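Local coordinates for protein acireductone dioxygenase (Bacillus anthracis, PDB 4QGL) that probably catalyses metal-dependent oxidation of an acireductone in methionine salvage, giving formate with either the methionine ketoacid precursor (iron) or methylthiopropanoate and carbon monoxide (nickel), at residues N98-H103 with Y149-D154; G118-E123 with V132-G137; D81-S86 with A160-V165. All blocks are in the same frame, centred on the assembly; numbering follows the deposited sequence.

Contact 1: N98-H103 with Y149-D154. With CD (cadmium ion), chain B.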
ATOM      1  N   ASN A  98      -5.110 -14.985   2.270  1.00 36.29           N
ATOM      2  CA  ASN A  98      -6.283 -14.150   2.469  1.00 35.86           C
ATOM      3  C   ASN A  98      -6.303 -12.888   1.612  1.00 34.36           C
ATOM      4  O   ASN A  98      -7.375 -12.378   1.310  1.00 34.33           O
ATOM      5  CB  ASN A  98      -6.464 -13.838   3.952  1.00 36.51           C
ATOM      6  CG  ASN A  98      -6.712 -15.095   4.757  1.00 37.64           C
ATOM      7  OD1 ASN A  98      -7.454 -15.990   4.323  1.00 37.92           O
ATOM      8  ND2 ASN A  98      -6.078 -15.186   5.921  1.00 38.14           N
ATOM      9  N   PHE A  99      -5.153 -12.364   1.211  1.00 33.23           N
ATOM     10  CA  PHE A  99      -5.187 -11.109   0.460  1.00 32.19           C
ATOM     11  C   PHE A  99      -4.750 -11.288  -0.969  1.00 30.70           C
ATOM     12  O   PHE A  99      -4.929 -10.413  -1.806  1.00 29.16           O
ATOM     13  CB  PHE A  99      -4.470 -10.027   1.240  1.00 32.75           C
ATOM     14  CG  PHE A  99      -5.014  -9.888   2.624  1.00 34.66           C
ATOM     15  CD1 PHE A  99      -6.354  -9.516   2.820  1.00 36.08           C
ATOM     16  CD2 PHE A  99      -4.254 -10.222   3.729  1.00 36.00           C
ATOM     17  CE1 PHE A  99      -6.911  -9.426   4.094  1.00 36.75           C
ATOM     18  CE2 PHE A  99      -4.803 -10.136   5.011  1.00 37.29           C
ATOM     19  CZ  PHE A  99      -6.127  -9.729   5.191  1.00 37.55           C
ATOM     20  N   GLN A 100      -4.269 -12.493  -1.241  1.00 30.78           N
ATOM     21  CA  GLN A 100      -4.050 -12.994  -2.590  1.00 30.21           C
ATOM     22  C   GLN A 100      -5.314 -13.317  -3.367  1.00 29.51           C
ATOM     23  O   GLN A 100      -5.281 -13.337  -4.584  1.00 29.03           O
ATOM     24  CB  GLN A 100      -3.185 -14.238  -2.538  1.00 31.15           C
ATOM     25  CG  GLN A 100      -1.733 -13.940  -2.820  1.00 31.36           C
ATOM     26  CD  GLN A 100      -0.780 -14.999  -2.279  1.00 32.79           C
ATOM     27  OE1 GLN A 100       0.371 -14.678  -1.948  1.00 32.99           O
ATOM     28  NE2 GLN A 100      -1.242 -16.275  -2.191  1.00 33.72           N
ATOM     29  N   LYS A 101      -6.415 -13.595  -2.683  1.00 29.28           N
ATOM     30  CA  LYS A 101      -7.691 -13.805  -3.380  1.00 29.08           C
ATOM     31  C   LYS A 101      -8.433 -12.503  -3.618  1.00 28.28           C
ATOM     32  O   LYS A 101      -8.368 -11.574  -2.791  1.00 28.39           O
ATOM     33  CB  LYS A 101      -8.562 -14.749  -2.604  1.00 29.93           C
ATOM     34  CG  LYS A 101      -7.967 -16.141  -2.478  1.00 30.72           C
ATOM     35  CD  LYS A 101      -8.813 -16.935  -1.496  1.00 31.84           C
ATOM     36  CE  LYS A 101      -8.555 -18.423  -1.579  1.00 32.85           C
ATOM     37  NZ  LYS A 101      -9.654 -19.159  -0.899  1.00 34.00           N
ATOM     38  N   GLU A 102      -9.136 -12.422  -4.741  1.00 27.62           N
ATOM     39  CA  GLU A 102      -9.845 -11.208  -5.081  1.00 26.98           C
ATOM     40  C   GLU A 102     -10.947 -10.976  -4.055  1.00 26.92           C
ATOM     41  O   GLU A 102     -11.787 -11.832  -3.804  1.00 27.39           O
ATOM     42  CB  GLU A 102     -10.436 -11.324  -6.472  1.00 27.32           C
ATOM     43  CG  GLU A 102     -11.149 -10.084  -6.986  1.00 27.40           C
ATOM     44  CD  GLU A 102     -11.990 -10.364  -8.237  1.00 27.96           C
ATOM     45  OE1 GLU A 102     -13.215 -10.127  -8.216  1.00 28.42           O
ATOM     46  OE2 GLU A 102     -11.430 -10.839  -9.248  1.00 28.24           O
ATOM     47  N   HIS A 103     -10.915  -9.813  -3.439  1.00 26.35           N
ATOM     48  CA  HIS A 103     -11.963  -9.396  -2.506  1.00 26.56           C
ATOM     49  C   HIS A 103     -12.198  -7.941  -2.698  1.00 26.24           C
ATOM     50  O   HIS A 103     -11.448  -7.294  -3.410  1.00 25.51           O
ATOM     51  CB  HIS A 103     -11.548  -9.678  -1.064  1.00 26.62           C
ATOM     52  CG  HIS A 103     -10.248  -9.063  -0.689  1.00 25.95           C
ATOM     53  ND1 HIS A 103      -9.040  -9.547  -1.130  1.00 25.57           N
ATOM     54  CD2 HIS A 103      -9.971  -7.960   0.026  1.00 25.79           C
ATOM     55  CE1 HIS A 103      -8.070  -8.787  -0.669  1.00 25.10           C
ATOM     56  NE2 HIS A 103      -8.613  -7.828   0.053  1.00 25.32           N
ATOM     57  N   TYR A 149      -6.599  -7.693  -5.273  1.00 20.44           N
ATOM     58  CA  TYR A 149      -5.856  -8.557  -4.359  1.00 20.41           C
ATOM     59  C   TYR A 149      -4.436  -8.021  -4.155  1.00 20.07           C
ATOM     60  O   TYR A 149      -4.057  -6.994  -4.751  1.00 19.86           O
ATOM     61  CB  TYR A 149      -5.869 -10.012  -4.808  1.00 20.73           C
ATOM     62  CG  TYR A 149      -5.447 -10.229  -6.214  1.00 20.72           C
ATOM     63  CD1 TYR A 149      -6.372 -10.142  -7.240  1.00 20.92           C
ATOM     64  CD2 TYR A 149      -4.133 -10.527  -6.533  1.00 20.64           C
ATOM     65  CE1 TYR A 149      -6.002 -10.345  -8.563  1.00 21.05           C
ATOM     66  CE2 TYR A 149      -3.743 -10.702  -7.845  1.00 20.77           C
ATOM     67  CZ  TYR A 149      -4.682 -10.611  -8.863  1.00 20.99           C
ATOM     68  OH  TYR A 149      -4.348 -10.781 -10.186  1.00 21.25           O
ATOM     69  N   PHE A 150      -3.674  -8.662  -3.265  1.00 20.12           N
ATOM     70  CA  PHE A 150      -2.343  -8.167  -2.876  1.00 19.89           C
ATOM     71  C   PHE A 150      -1.262  -9.235  -3.008  1.00 20.10           C
ATOM     72  O   PHE A 150      -1.477 -10.408  -2.770  1.00 20.41           O
ATOM     73  CB  PHE A 150      -2.326  -7.583  -1.432  1.00 19.87           C
ATOM     74  CG  PHE A 150      -0.961  -7.009  -1.011  1.00 19.70           C
ATOM     75  CD1 PHE A 150      -0.577  -5.751  -1.416  1.00 19.45           C
ATOM     76  CD2 PHE A 150      -0.082  -7.733  -0.232  1.00 19.91           C
ATOM     77  CE1 PHE A 150       0.667  -5.231  -1.066  1.00 19.38           C
ATOM     78  CE2 PHE A 150       1.155  -7.230   0.116  1.00 19.85           C
ATOM     79  CZ  PHE A 150       1.530  -5.974  -0.289  1.00 19.58           C
ATOM     80  N   THR A 151      -0.061  -8.806  -3.348  1.00 20.02           N
ATOM     81  CA  THR A 151       1.014  -9.761  -3.529  1.00 20.39           C
ATOM     82  C   THR A 151       2.307  -9.099  -3.077  1.00 20.50           C
ATOM     83  O   THR A 151       2.528  -7.895  -3.271  1.00 20.23           O
ATOM     84  CB  THR A 151       1.071 -10.201  -5.010  1.00 20.53           C
ATOM     85  OG1 THR A 151       0.088 -11.230  -5.268  1.00 20.81           O
ATOM     86  CG2 THR A 151       2.402 -10.722  -5.360  1.00 20.84           C
ATOM     87  N   LEU A 152       3.166  -9.864  -2.444  1.00 21.07           N
ATOM     88  CA  LEU A 152       4.513  -9.413  -2.304  1.00 21.39           C
ATOM     89  C   LEU A 152       5.271  -9.618  -3.599  1.00 21.99           C
ATOM     90  O   LEU A 152       4.854 -10.284  -4.508  1.00 22.14           O
ATOM     91  CB  LEU A 152       5.218 -10.148  -1.189  1.00 21.76           C
ATOM     92  CG  LEU A 152       4.568 -10.013   0.177  1.00 21.67           C
ATOM     93  CD1 LEU A 152       5.088 -11.093   1.102  1.00 22.29           C
ATOM     94  CD2 LEU A 152       4.861  -8.628   0.727  1.00 21.34           C
ATOM     95  N   GLN A 153       6.425  -9.012  -3.659  1.00 22.59           N
ATOM     96  CA  GLN A 153       7.326  -9.222  -4.750  1.00 23.43           C
ATOM     97  C   GLN A 153       8.300 -10.303  -4.346  1.00 24.31           C
ATOM     98  O   GLN A 153       8.068 -11.048  -3.389  1.00 24.56           O
ATOM     99  CB  GLN A 153       8.035  -7.914  -5.108  1.00 23.55           C
ATOM    100  CG  GLN A 153       7.049  -6.804  -5.438  1.00 23.23           C
ATOM    101  CD  GLN A 153       7.546  -5.887  -6.544  1.00 23.62           C
ATOM    102  OE1 GLN A 153       7.888  -4.734  -6.304  1.00 23.78           O
ATOM    103  NE2 GLN A 153       7.570  -6.384  -7.752  1.00 24.05           N
ATOM    104  N   ASP A 154       9.391 -10.402  -5.088  1.00 25.11           N
ATOM    105  CA  ASP A 154      10.269 -11.553  -4.975  1.00 26.03           C
ATOM    106  C   ASP A 154      11.213 -11.421  -3.787  1.00 26.14           C
ATOM    107  O   ASP A 154      11.861 -12.370  -3.437  1.00 27.00           O
ATOM    108  CB  ASP A 154      10.994 -11.774  -6.319  1.00 26.87           C
ATOM    109  CG  ASP A 154       9.997 -11.953  -7.502  1.00 26.96           C
ATOM    110  OD1 ASP A 154       8.790 -12.088  -7.219  1.00 26.68           O
ATOM    111  OD2 ASP A 154      10.387 -11.946  -8.705  1.00 27.67           O
TER
HETATM  112 CD    CD B 201      -7.673  -5.737   0.607  0.75 19.24          CD
HETATM  113  O   HOH W   1       2.798 -13.201  -2.302  1.00 14.12           O
HETATM  114  O   HOH W   2      -5.524  -6.513   0.058  1.00  7.63           O

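Contact 2: G118-E123 with V132-G137. With CD (cadmium ion), chain C.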
ATOM      1  N   GLY A 118       5.274  -4.006  -2.427  1.00 19.62           N
ATOM      2  CA  GLY A 118       4.030  -4.734  -2.572  1.00 19.51           C
ATOM      3  C   GLY A 118       3.485  -4.493  -3.951  1.00 19.46           C
ATOM      4  O   GLY A 118       3.959  -3.613  -4.655  1.00 19.53           O
ATOM      5  N   ILE A 119       2.514  -5.309  -4.348  1.00 19.47           N
ATOM      6  CA  ILE A 119       1.776  -5.081  -5.572  1.00 19.49           C
ATOM      7  C   ILE A 119       0.301  -5.133  -5.244  1.00 19.39           C
ATOM      8  O   ILE A 119      -0.161  -6.124  -4.726  1.00 19.45           O
ATOM      9  CB  ILE A 119       2.036  -6.145  -6.659  1.00 19.78           C
ATOM     10  CG1 ILE A 119       3.521  -6.307  -6.981  1.00 20.05           C
ATOM     11  CG2 ILE A 119       1.344  -5.711  -7.953  1.00 19.90           C
ATOM     12  CD1 ILE A 119       3.868  -7.661  -7.571  1.00 20.44           C
ATOM     13  N   PHE A 120      -0.432  -4.079  -5.567  1.00 19.38           N
ATOM     14  CA  PHE A 120      -1.874  -4.165  -5.571  1.00 19.50           C
ATOM     15  C   PHE A 120      -2.396  -4.386  -6.964  1.00 19.99           C
ATOM     16  O   PHE A 120      -2.021  -3.674  -7.886  1.00 20.17           O
ATOM     17  CB  PHE A 120      -2.494  -2.898  -5.041  1.00 19.47           C
ATOM     18  CG  PHE A 120      -2.669  -2.917  -3.550  1.00 19.41           C
ATOM     19  CD1 PHE A 120      -3.700  -3.636  -2.991  1.00 19.56           C
ATOM     20  CD2 PHE A 120      -1.808  -2.222  -2.704  1.00 19.33           C
ATOM     21  CE1 PHE A 120      -3.862  -3.683  -1.630  1.00 19.66           C
ATOM     22  CE2 PHE A 120      -1.972  -2.269  -1.342  1.00 19.40           C
ATOM     23  CZ  PHE A 120      -3.003  -3.001  -0.810  1.00 19.59           C
ATOM     24  N   ALA A 121      -3.299  -5.347  -7.114  1.00 20.50           N
ATOM     25  CA  ALA A 121      -3.903  -5.630  -8.415  1.00 21.10           C
ATOM     26  C   ALA A 121      -5.353  -5.174  -8.386  1.00 21.70           C
ATOM     27  O   ALA A 121      -6.170  -5.766  -7.684  1.00 21.73           O
ATOM     28  CB  ALA A 121      -3.824  -7.135  -8.737  1.00 21.25           C
ATOM     29  N   ILE A 122      -5.687  -4.164  -9.186  1.00 22.47           N
ATOM     30  CA  ILE A 122      -6.988  -3.503  -9.062  1.00 23.19           C
ATOM     31  C   ILE A 122      -7.763  -3.625 -10.356  1.00 24.15           C
ATOM     32  O   ILE A 122      -7.217  -3.451 -11.463  1.00 24.47           O
ATOM     33  CB  ILE A 122      -6.825  -2.033  -8.624  1.00 23.20           C
ATOM     34  CG1 ILE A 122      -6.133  -1.977  -7.268  1.00 22.82           C
ATOM     35  CG2 ILE A 122      -8.186  -1.362  -8.469  1.00 23.70           C
ATOM     36  CD1 ILE A 122      -5.249  -0.761  -7.074  1.00 22.77           C
ATOM     37  N   GLU A 123      -9.034  -3.974 -10.204  1.00 24.99           N
ATOM     38  CA  GLU A 123      -9.935  -4.113 -11.341  1.00 25.94           C
ATOM     39  C   GLU A 123     -10.306  -2.705 -11.726  1.00 26.22           C
ATOM     40  O   GLU A 123     -10.914  -1.991 -10.940  1.00 26.49           O
ATOM     41  CB  GLU A 123     -11.184  -4.915 -10.975  1.00 26.64           C
ATOM     42  CG  GLU A 123     -12.163  -5.151 -12.109  1.00 27.76           C
ATOM     43  CD  GLU A 123     -13.333  -6.057 -11.680  1.00 28.74           C
ATOM     44  OE1 GLU A 123     -14.080  -5.670 -10.742  1.00 29.29           O
ATOM     45  OE2 GLU A 123     -13.518  -7.179 -12.253  1.00 29.51           O
ATOM     46  N   VAL A 132      -0.500  -1.926  -9.390  1.00 20.15           N
ATOM     47  CA  VAL A 132       0.283  -0.829  -8.960  1.00 20.15           C
ATOM     48  C   VAL A 132       1.391  -1.454  -8.176  1.00 19.95           C
ATOM     49  O   VAL A 132       1.151  -2.181  -7.202  1.00 19.66           O
ATOM     50  CB  VAL A 132      -0.508   0.163  -8.083  1.00 20.04           C
ATOM     51  CG1 VAL A 132       0.303   1.423  -7.874  1.00 20.19           C
ATOM     52  CG2 VAL A 132      -1.819   0.500  -8.762  1.00 20.32           C
ATOM     53  N   GLU A 133       2.608  -1.162  -8.592  1.00 20.21           N
ATOM     54  CA  GLU A 133       3.781  -1.654  -7.896  1.00 20.18           C
ATOM     55  C   GLU A 133       4.378  -0.531  -7.085  1.00 20.14           C
ATOM     56  O   GLU A 133       4.728   0.518  -7.626  1.00 20.46           O
ATOM     57  CB  GLU A 133       4.812  -2.139  -8.890  1.00 20.67           C
ATOM     58  CG  GLU A 133       4.273  -3.119  -9.923  1.00 20.93           C
ATOM     59  CD  GLU A 133       5.257  -3.273 -11.065  1.00 21.64           C
ATOM     60  OE1 GLU A 133       6.159  -2.416 -11.179  1.00 21.96           O
ATOM     61  OE2 GLU A 133       5.167  -4.224 -11.872  1.00 22.04           O
ATOM     62  N   LEU A 134       4.541  -0.783  -5.799  1.00 19.88           N
ATOM     63  CA  LEU A 134       4.807   0.292  -4.882  1.00 19.85           C
ATOM     64  C   LEU A 134       6.239   0.311  -4.394  1.00 20.05           C
ATOM     65  O   LEU A 134       6.802  -0.744  -4.107  1.00 20.09           O
ATOM     66  CB  LEU A 134       3.878   0.150  -3.673  1.00 19.55           C
ATOM     67  CG  LEU A 134       2.393   0.082  -3.988  1.00 19.44           C
ATOM     68  CD1 LEU A 134       1.629  -0.160  -2.712  1.00 19.30           C
ATOM     69  CD2 LEU A 134       1.912   1.349  -4.657  1.00 19.64           C
ATOM     70  N   GLU A 135       6.809   1.512  -4.269  1.00 20.26           N
ATOM     71  CA  GLU A 135       8.143   1.674  -3.700  1.00 20.52           C
ATOM     72  C   GLU A 135       8.033   2.414  -2.390  1.00 20.43           C
ATOM     73  O   GLU A 135       7.033   3.078  -2.115  1.00 20.30           O
ATOM     74  CB  GLU A 135       9.038   2.425  -4.673  1.00 21.04           C
ATOM     75  CG  GLU A 135       9.342   1.661  -5.968  1.00 21.32           C
ATOM     76  CD  GLU A 135      10.531   0.757  -5.797  1.00 21.62           C
ATOM     77  OE1 GLU A 135      11.095   0.840  -4.707  1.00 21.62           O
ATOM     78  OE2 GLU A 135      10.912  -0.012  -6.700  1.00 21.91           O
ATOM     79  N   PRO A 136       9.051   2.292  -1.537  1.00 20.60           N
ATOM     80  CA  PRO A 136       8.949   3.075  -0.315  1.00 20.64           C
ATOM     81  C   PRO A 136       8.667   4.526  -0.605  1.00 20.85           C
ATOM     82  O   PRO A 136       9.113   5.031  -1.608  1.00 21.16           O
ATOM     83  CB  PRO A 136      10.326   2.906   0.320  1.00 20.98           C
ATOM     84  CG  PRO A 136      10.757   1.527  -0.144  1.00 20.97           C
ATOM     85  CD  PRO A 136      10.210   1.373  -1.532  1.00 20.83           C
ATOM     86  N   GLY A 137       7.890   5.179   0.246  1.00 20.86           N
ATOM     87  CA  GLY A 137       7.535   6.588   0.024  1.00 21.21           C
ATOM     88  C   GLY A 137       6.193   6.724  -0.665  1.00 21.10           C
ATOM     89  O   GLY A 137       5.701   7.847  -0.850  1.00 21.42           O
TER
HETATM   90 CD    CD C 202      12.576  -0.899  -5.365  1.00 33.72          CD

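Contact 3: D81-S86 with A160-V165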
ATOM      1  N   ASP A  81      -1.757   2.010  12.244  1.00 32.24           N
ATOM      2  CA  ASP A  81      -0.701   1.228  12.884  1.00 32.35           C
ATOM      3  C   ASP A  81       0.342   0.738  11.900  1.00 30.97           C
ATOM      4  O   ASP A  81       0.306   1.098  10.744  1.00 30.16           O
ATOM      5  CB  ASP A  81      -1.280   0.065  13.684  1.00 33.54           C
ATOM      6  CG  ASP A  81      -2.039  -0.938  12.830  1.00 34.04           C
ATOM      7  OD1 ASP A  81      -1.810  -1.054  11.587  1.00 33.51           O
ATOM      8  OD2 ASP A  81      -2.888  -1.625  13.453  1.00 35.63           O
ATOM      9  N   VAL A  82       1.279  -0.061  12.376  1.00 30.51           N
ATOM     10  CA  VAL A  82       2.350  -0.520  11.535  1.00 29.87           C
ATOM     11  C   VAL A  82       2.359  -2.026  11.527  1.00 30.10           C
ATOM     12  O   VAL A  82       2.272  -2.652  12.560  1.00 30.84           O
ATOM     13  CB  VAL A  82       3.710   0.014  12.000  1.00 29.76           C
ATOM     14  CG1 VAL A  82       4.819  -0.414  11.058  1.00 29.14           C
ATOM     15  CG2 VAL A  82       3.658   1.531  12.104  1.00 29.80           C
ATOM     16  N   ILE A  83       2.463  -2.597  10.338  1.00 29.65           N
ATOM     17  CA  ILE A  83       2.687  -4.025  10.215  1.00 29.96           C
ATOM     18  C   ILE A  83       3.950  -4.329   9.403  1.00 29.32           C
ATOM     19  O   ILE A  83       4.358  -3.556   8.556  1.00 28.34           O
ATOM     20  CB  ILE A  83       1.424  -4.741   9.685  1.00 30.10           C
ATOM     21  CG1 ILE A  83       0.872  -4.092   8.421  1.00 29.51           C
ATOM     22  CG2 ILE A  83       0.333  -4.670  10.749  1.00 30.85           C
ATOM     23  CD1 ILE A  83       1.347  -4.729   7.158  1.00 29.34           C
ATOM     24  N   SER A  84       4.590  -5.441   9.716  1.00 29.89           N
ATOM     25  CA  SER A  84       5.635  -5.967   8.851  1.00 29.99           C
ATOM     26  C   SER A  84       5.485  -7.453   8.561  1.00 30.52           C
ATOM     27  O   SER A  84       5.089  -8.208   9.418  1.00 31.15           O
ATOM     28  CB  SER A  84       7.003  -5.674   9.421  1.00 30.28           C
ATOM     29  OG  SER A  84       7.282  -6.516  10.503  1.00 31.23           O
ATOM     30  N   LEU A  85       5.810  -7.834   7.322  1.00 30.74           N
ATOM     31  CA  LEU A  85       5.776  -9.214   6.829  1.00 31.09           C
ATOM     32  C   LEU A  85       7.115  -9.537   6.240  1.00 32.02           C
ATOM     33  O   LEU A  85       7.715  -8.687   5.606  1.00 31.57           O
ATOM     34  CB  LEU A  85       4.719  -9.367   5.746  1.00 30.28           C
ATOM     35  CG  LEU A  85       3.273  -9.185   6.217  1.00 30.14           C
ATOM     36  CD1 LEU A  85       2.319  -9.156   5.048  1.00 29.61           C
ATOM     37  CD2 LEU A  85       2.876 -10.275   7.181  1.00 30.91           C
ATOM     38  N   SER A  86       7.598 -10.757   6.475  1.00 34.06           N
ATOM     39  CA  SER A  86       8.860 -11.238   5.893  1.00 35.57           C
ATOM     40  C   SER A  86       8.884 -12.772   5.907  1.00 38.49           C
ATOM     41  O   SER A  86       7.977 -13.388   6.453  1.00 39.11           O
ATOM     42  CB  SER A  86      10.076 -10.647   6.611  1.00 35.58           C
ATOM     43  OG  SER A  86      10.046 -10.918   7.995  1.00 35.80           O
ATOM     44  N   ALA A 160       4.763  -1.414   6.329  1.00 20.89           N
ATOM     45  CA  ALA A 160       3.702  -0.454   5.970  1.00 20.73           C
ATOM     46  C   ALA A 160       2.982   0.148   7.163  1.00 21.22           C
ATOM     47  O   ALA A 160       2.850  -0.453   8.216  1.00 21.64           O
ATOM     48  CB  ALA A 160       2.661  -1.145   5.089  1.00 20.44           C
ATOM     49  N   ILE A 161       2.451   1.320   6.928  1.00 21.44           N
ATOM     50  CA  ILE A 161       1.505   1.918   7.823  1.00 22.20           C
ATOM     51  C   ILE A 161       0.115   1.685   7.244  1.00 22.58           C
ATOM     52  O   ILE A 161      -0.104   1.935   6.085  1.00 22.30           O
ATOM     53  CB  ILE A 161       1.744   3.430   7.971  1.00 22.30           C
ATOM     54  CG1 ILE A 161       3.166   3.692   8.432  1.00 22.40           C
ATOM     55  CG2 ILE A 161       0.781   3.983   8.984  1.00 22.88           C
ATOM     56  CD1 ILE A 161       3.563   5.156   8.387  1.00 22.62           C
ATOM     57  N   ARG A 162      -0.823   1.210   8.049  1.00 23.66           N
ATOM     58  CA  ARG A 162      -2.173   1.067   7.601  1.00 24.33           C
ATOM     59  C   ARG A 162      -3.015   2.135   8.245  1.00 25.68           C
ATOM     60  O   ARG A 162      -2.977   2.319   9.471  1.00 26.30           O
ATOM     61  CB  ARG A 162      -2.718  -0.274   8.009  1.00 24.63           C
ATOM     62  CG  ARG A 162      -1.709  -1.383   7.881  1.00 24.39           C
ATOM     63  CD  ARG A 162      -1.881  -2.284   9.070  1.00 25.15           C
ATOM     64  NE  ARG A 162      -2.806  -3.371   8.785  1.00 25.29           N
ATOM     65  CZ  ARG A 162      -3.382  -4.119   9.715  1.00 25.98           C
ATOM     66  NH1 ARG A 162      -4.200  -5.083   9.352  1.00 26.18           N
ATOM     67  NH2 ARG A 162      -3.148  -3.909  11.004  1.00 26.60           N
ATOM     68  N   ILE A 163      -3.782   2.834   7.420  1.00 26.57           N
ATOM     69  CA  ILE A 163      -4.718   3.807   7.926  1.00 28.26           C
ATOM     70  C   ILE A 163      -6.121   3.273   7.657  1.00 29.35           C
ATOM     71  O   ILE A 163      -6.401   2.809   6.595  1.00 29.18           O
ATOM     72  CB  ILE A 163      -4.474   5.180   7.267  1.00 28.42           C
ATOM     73  CG1 ILE A 163      -2.994   5.560   7.401  1.00 28.15           C
ATOM     74  CG2 ILE A 163      -5.321   6.262   7.924  1.00 29.39           C
ATOM     75  CD1 ILE A 163      -2.628   6.864   6.713  1.00 28.21           C
ATOM     76  N   PHE A 164      -6.986   3.302   8.643  1.00 31.52           N
ATOM     77  CA  PHE A 164      -8.317   2.779   8.493  1.00 33.22           C
ATOM     78  C   PHE A 164      -9.353   3.696   9.133  1.00 36.48           C
ATOM     79  O   PHE A 164      -9.027   4.569   9.942  1.00 36.69           O
ATOM     80  CB  PHE A 164      -8.395   1.382   9.102  1.00 33.15           C
ATOM     81  CG  PHE A 164      -7.482   1.159  10.280  1.00 33.20           C
ATOM     82  CD1 PHE A 164      -6.143   0.895  10.095  1.00 32.58           C
ATOM     83  CD2 PHE A 164      -7.977   1.151  11.580  1.00 34.33           C
ATOM     84  CE1 PHE A 164      -5.305   0.674  11.178  1.00 32.67           C
ATOM     85  CE2 PHE A 164      -7.143   0.912  12.669  1.00 34.47           C
ATOM     86  CZ  PHE A 164      -5.805   0.685  12.463  1.00 33.60           C
ATOM     87  N   VAL A 165     -10.601   3.494   8.742  1.00 40.62           N
ATOM     88  CA  VAL A 165     -11.767   4.095   9.412  1.00 45.54           C
ATOM     89  C   VAL A 165     -12.133   3.394  10.723  1.00 51.37           C
ATOM     90  O   VAL A 165     -12.285   4.029  11.776  1.00 55.28           O
ATOM     91  CB  VAL A 165     -13.002   4.033   8.511  1.00 45.82           C
ATOM     92  CG1 VAL A 165     -14.265   4.283   9.306  1.00 46.93           C
ATOM     93  CG2 VAL A 165     -12.857   5.024   7.359  1.00 45.76           C
TER

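Contact 1: N98-H103 with Y149-D154
The Tyr149 ring lies obliquely against the loop backbone from Phe99 to Glu102, with CB of Tyr149 3.2 Å from Phe99 O. A chi1 of 52° sets CG of Tyr149 between its backbone N and carbonyl carbon, 3.5 Å from Gln100 O. Asn98 CB covers the centre of one face of the Phe99 ring, and His103 CE1 lies in the plane of that ring, at its edge. The imidazole of His103 in turn has Phe99 O and water 2 in plane at its own edge. Backbone joins the segments where Phe150 N donates to Phe99 O, at 2.6 Å, and the CB atoms of Phe99 and Phe150 pack beside this bond. The Gln100 side chain crosses that of Thr151 at about a right angle, its CG 3.5 Å from Phe150 O, while a water donates to Gln100 OE1 and accepts a weak bond from Leu152 N. His103 suits its place because its two nitrogens do different work: ND1 donates to Lys101 O at 2.7 Å, with the acceptor in the ring plane, which fixes the ring's rotation and presents NE2 to a cadmium ion 2.4 Å away. His105, Glu109, His148 and water 2 complete the coordination. Glu102, whose carboxylate pairs with Arg147, may, by prediction, play a part in metal incorporation. This three-histidine, one-glutamate site is the cupin metal centre of acireductone dioxygenases, where iron or nickel is predicted to bind.

Contact 2: G118-E123 with V132-G137
Phe120 meets Leu134 at the edge of its ring, CD2 of Phe120 lying 4.0 Å from CD1 of Leu134 near the ring plane. The two belong to a beta hairpin of the cupin fold, made by strands 116-123 and 129-134; its segments 118-123 and 132-134 run antiparallel at 163° with axes 4.9 Å apart. Phe120 and Val132 form a hydrogen-bonded pair: Val132 N donates to Phe120 O at 2.8 Å, and Phe120 N returns a bond to Val132 O. A further bond runs from Leu134 N to Gly118 O. Between these rungs Ile119 and Glu133 make a non-hydrogen-bonded pair, in which Ile119 CA approaches Val132 O at 3.4 Å in a CA-H...O contact. The two faces differ in chemistry. Phe120, Val132 and Leu134 share the buried one, where apolar groups suit the interior and Ile122 CD1 rests 4.0 Å from Val132 CG2; Phe120 also packs against Glu109 and His148, placing it beside the metal centre. On the other face, which is partly exposed, the aliphatic part of Glu133 runs near Ile119 and its carboxylate forms a salt bridge with Arg16. Beyond the strand, Glu135 has a chain bent at chi2 (-86°), which turns CD off the extended path. Together with His117 and Gly1 it holds a separate cadmium ion, 2.4 Å from Glu135 OE1 and 2.3 Å from Glu135 OE2.

Contact 3: D81-S86 with A160-V165
Asp81 and Arg162 form a salt bridge on one face of an antiparallel strand pair at the margin of a cupin sheet, where 79-85 is an outermost strand beside 158-164. Carboxylate and guanidinium are nearly coplanar, their planes 14° apart. NH2 of Arg162 makes a weak bond to Asp81 OD2 at 3.4 Å and another to OD1, which is less certain because the position of OD1 is doubtful. The arginine chain is bent at chi2 and chi3; chi3 (92°) turns NE off the extended path. Ile83 lies across it at about a right angle, and its branched apolar side chain lays CG2 over one face of the flat cation, 3.6 Å from NH2 of Arg162. CZ of Phe164 also approaches Asp81 OD2, 3.9 Å away, with ring and carboxylate planes 58° apart.

Backbone bonds position these groups. Asp81 and Arg162 exchange two, with Arg162 N 2.9 Å from Asp81 O, and Ile83 and Ala160 exchange another two. Val82 and Ile161, the non-hydrogen-bonded pair between them, occupy the opposite face, where Leu61 of helix 54-63 packs on both. Farther out, Arg162 touches Arg111, predicted to be important for generating the substrate dianion. Ala160, whose side chain is a lone methyl, sits beside Ile83 on the same face, its CB 4.3 Å from Ile83 CD1.

Contact 2 is the buried one, contact 3 is partly buried, and contact 1 lies at the surface although it carries the metal ligand His103. Contacts 1 and 2 share a sheet: strand 148-151 lies beside strand 116-123, and Phe150 packs on Gly118 and Ile119. Contact 3 belongs to the other sheet and touches neither, its centre about 15 Å from that of contact 1 and about 14 Å from that of contact 2. The chemistry follows position. Contact 1 joins a loop to a strand edge mainly through carbonyl oxygens, contact 2 is a regular ladder with an apolar inner face, and contact 3 adds a salt bridge to its ladder.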